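Local coordinates for endo-alpha-mannosidase (Bacteroides thetaiotaomicron, PDB 4ACY), which is a glycoside hydrolase family 99 endo-alpha-mannosidase that probably cleaves internal alpha-mannosidic linkages of N-glycans, at residues 223-228 with 276-281. Residues are numbered along the deposited sequence; the frame is centred on the assembly and turned at random.
Sequences LFIGLT and LFIPSV
I225 meets two side chains of 276-281 with different parts of its longer branch. Its CG1 lies 4.1 Å from CD1 of I278, the two isoleucines crossing at about a right angle, while its CD1 is bent aside, 4.4 Å from CB of L276. That bend comes from chi2 of -62°; in I278 the same branch runs out extended (chi2 -174°), carrying its terminal methyl across to I225. L223 and L276 meet by a single methyl pair, CD1 to CD1 at 4.1 Å, and these leucines too cross nearly at right angles.

Strands 223-227 and 276-281 are the fifth and seventh of an eight-stranded parallel barrel, the TIM-barrel arrangement of this clan. Between them in the sheet runs strand 244-246, whose Y246 also touches I225. The axes of 223-227 and 276-278 come within 8.6 Å and make 53° with each other, and the two strands meet through side chains pointing into the barrel, whereas F224 and F277 have their ring partners in F207 and W263, among others. Only aliphatic carbons touch across this contact, so its cohesion rests on dispersion and the hydrophobic effect, with shape rather than bond direction setting how the four side chains fit.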
ATOM      1  N   LEU A 223     -13.431   1.850   9.845  1.00 18.14           N
ATOM      2  CA  LEU A 223     -13.763   1.959   8.443  1.00 17.63           C
ATOM      3  C   LEU A 223     -12.985   0.866   7.734  1.00 17.10           C
ATOM      4  O   LEU A 223     -11.755   0.841   7.766  1.00 16.70           O
ATOM      5  CB  LEU A 223     -13.358   3.331   7.909  1.00 18.00           C
ATOM      6  CG  LEU A 223     -14.143   4.547   8.431  1.00 18.37           C
ATOM      7  CD1 LEU A 223     -13.370   5.816   8.125  1.00 19.31           C
ATOM      8  CD2 LEU A 223     -15.573   4.626   7.868  1.00 19.49           C
ATOM      9  N   PHE A 224     -13.720  -0.053   7.128  1.00 16.70           N
ATOM     10  CA  PHE A 224     -13.132  -1.203   6.466  1.00 16.43           C
ATOM     11  C   PHE A 224     -13.304  -1.066   4.970  1.00 16.15           C
ATOM     12  O   PHE A 224     -14.415  -0.936   4.452  1.00 15.49           O
ATOM     13  CB  PHE A 224     -13.775  -2.469   7.028  1.00 16.48           C
ATOM     14  CG  PHE A 224     -13.617  -2.572   8.517  1.00 16.50           C
ATOM     15  CD1 PHE A 224     -12.415  -3.003   9.066  1.00 16.51           C
ATOM     16  CD2 PHE A 224     -14.655  -2.169   9.370  1.00 16.40           C
ATOM     17  CE1 PHE A 224     -12.249  -3.060  10.449  1.00 16.49           C
ATOM     18  CE2 PHE A 224     -14.501  -2.231  10.746  1.00 16.36           C
ATOM     19  CZ  PHE A 224     -13.301  -2.681  11.292  1.00 16.62           C
ATOM     20  N   ILE A 225     -12.167  -1.097   4.282  1.00 15.72           N
ATOM     21  CA  ILE A 225     -12.072  -0.727   2.892  1.00 15.22           C
ATOM     22  C   ILE A 225     -11.636  -1.946   2.091  1.00 15.46           C
ATOM     23  O   ILE A 225     -10.495  -2.413   2.217  1.00 15.30           O
ATOM     24  CB  ILE A 225     -11.030   0.442   2.703  1.00 15.12           C
ATOM     25  CG1 ILE A 225     -11.324   1.623   3.657  1.00 15.24           C
ATOM     26  CG2 ILE A 225     -10.937   0.868   1.240  1.00 15.19           C
ATOM     27  CD1 ILE A 225     -12.684   2.321   3.455  1.00 15.27           C
ATOM     28  N   GLY A 226     -12.545  -2.460   1.264  1.00 15.42           N
ATOM     29  CA  GLY A 226     -12.252  -3.649   0.444  1.00 15.73           C
ATOM     30  C   GLY A 226     -11.653  -3.341  -0.915  1.00 16.00           C
ATOM     31  O   GLY A 226     -11.843  -2.257  -1.470  1.00 15.95           O
ATOM     32  N   LEU A 227     -10.876  -4.284  -1.435  1.00 16.38           N
ATOM     33  CA  LEU A 227     -10.298  -4.154  -2.765  1.00 16.97           C
ATOM     34  C   LEU A 227     -11.368  -4.518  -3.783  1.00 17.38           C
ATOM     35  O   LEU A 227     -11.945  -5.615  -3.732  1.00 17.33           O
ATOM     36  CB  LEU A 227      -9.074  -5.064  -2.922  1.00 18.02           C
ATOM     37  CG  LEU A 227      -8.327  -4.985  -4.256  1.00 18.33           C
ATOM     38  CD1 LEU A 227      -7.812  -3.588  -4.479  1.00 19.46           C
ATOM     39  CD2 LEU A 227      -7.168  -5.985  -4.247  1.00 19.28           C
ATOM     40  N   THR A 228     -11.647  -3.582  -4.684  1.00 17.57           N
ATOM     41  CA  THR A 228     -12.579  -3.835  -5.769  1.00 18.62           C
ATOM     42  C   THR A 228     -11.775  -4.043  -7.044  1.00 18.82           C
ATOM     43  O   THR A 228     -10.778  -3.374  -7.254  1.00 18.73           O
ATOM     44  CB  THR A 228     -13.639  -2.703  -5.935  1.00 19.24           C
ATOM     45  OG1 THR A 228     -14.632  -3.103  -6.910  1.00 20.65           O
ATOM     46  CG2 THR A 228     -12.998  -1.401  -6.359  1.00 19.54           C
ATOM     47  N   LEU A 276     -16.908   5.071   0.919  1.00 22.08           N
ATOM     48  CA  LEU A 276     -15.699   5.830   0.649  1.00 21.13           C
ATOM     49  C   LEU A 276     -14.927   5.198  -0.485  1.00 20.50           C
ATOM     50  O   LEU A 276     -14.521   4.040  -0.386  1.00 21.18           O
ATOM     51  CB  LEU A 276     -14.797   5.873   1.880  1.00 22.33           C
ATOM     52  CG  LEU A 276     -15.247   6.702   3.083  1.00 22.91           C
ATOM     53  CD1 LEU A 276     -14.194   6.536   4.160  1.00 23.43           C
ATOM     54  CD2 LEU A 276     -15.386   8.175   2.704  1.00 22.74           C
ATOM     55  N   PHE A 277     -14.738   5.959  -1.555  1.00 18.82           N
ATOM     56  CA  PHE A 277     -13.873   5.548  -2.663  1.00 18.17           C
ATOM     57  C   PHE A 277     -12.461   6.056  -2.409  1.00 17.66           C
ATOM     58  O   PHE A 277     -12.242   7.269  -2.241  1.00 17.82           O
ATOM     59  CB  PHE A 277     -14.426   6.116  -3.973  1.00 18.07           C
ATOM     60  CG  PHE A 277     -13.506   5.988  -5.165  1.00 17.98           C
ATOM     61  CD1 PHE A 277     -12.766   4.820  -5.412  1.00 17.81           C
ATOM     62  CD2 PHE A 277     -13.412   7.043  -6.072  1.00 17.96           C
ATOM     63  CE1 PHE A 277     -11.952   4.732  -6.540  1.00 17.89           C
ATOM     64  CE2 PHE A 277     -12.615   6.961  -7.193  1.00 17.93           C
ATOM     65  CZ  PHE A 277     -11.884   5.798  -7.435  1.00 17.84           C
ATOM     66  N   ILE A 278     -11.498   5.133  -2.395  1.00 16.97           N
ATOM     67  CA  ILE A 278     -10.100   5.524  -2.205  1.00 16.52           C
ATOM     68  C   ILE A 278      -9.276   5.014  -3.391  1.00 16.46           C
ATOM     69  O   ILE A 278      -8.800   3.884  -3.364  1.00 17.04           O
ATOM     70  CB  ILE A 278      -9.521   4.995  -0.846  1.00 16.10           C
ATOM     71  CG1 ILE A 278     -10.484   5.335   0.314  1.00 16.16           C
ATOM     72  CG2 ILE A 278      -8.094   5.544  -0.632  1.00 16.45           C
ATOM     73  CD1 ILE A 278      -9.925   4.975   1.677  1.00 16.14           C
ATOM     74  N   PRO A 279      -9.128   5.833  -4.452  1.00 16.14           N
ATOM     75  CA  PRO A 279      -8.327   5.383  -5.591  1.00 15.67           C
ATOM     76  C   PRO A 279      -6.882   5.181  -5.153  1.00 15.64           C
ATOM     77  O   PRO A 279      -6.430   5.821  -4.188  1.00 15.57           O
ATOM     78  CB  PRO A 279      -8.408   6.549  -6.577  1.00 16.00           C
ATOM     79  CG  PRO A 279      -8.766   7.757  -5.721  1.00 15.78           C
ATOM     80  CD  PRO A 279      -9.642   7.202  -4.631  1.00 15.92           C
ATOM     81  N   SER A 280      -6.182   4.286  -5.844  1.00 15.18           N
ATOM     82  CA  SER A 280      -4.758   4.098  -5.622  1.00 15.36           C
ATOM     83  C   SER A 280      -3.958   4.570  -6.824  1.00 15.20           C
ATOM     84  O   SER A 280      -4.230   4.172  -7.961  1.00 14.78           O
ATOM     85  CB  SER A 280      -4.434   2.633  -5.306  1.00 15.31           C
ATOM     86  OG  SER A 280      -5.195   2.165  -4.200  1.00 15.41           O
ATOM     87  N   VAL A 281      -3.001   5.453  -6.546  1.00 14.81           N
ATOM     88  CA  VAL A 281      -2.138   6.055  -7.566  1.00 14.94           C
ATOM     89  C   VAL A 281      -0.709   5.594  -7.399  1.00 14.34           C
ATOM     90  O   VAL A 281      -0.205   5.505  -6.273  1.00 13.66           O
ATOM     91  CB  VAL A 281      -2.178   7.613  -7.458  1.00 15.38           C
ATOM     92  CG1 VAL A 281      -1.219   8.278  -8.453  1.00 17.00           C
ATOM     93  CG2 VAL A 281      -3.614   8.101  -7.659  1.00 15.77           C
TER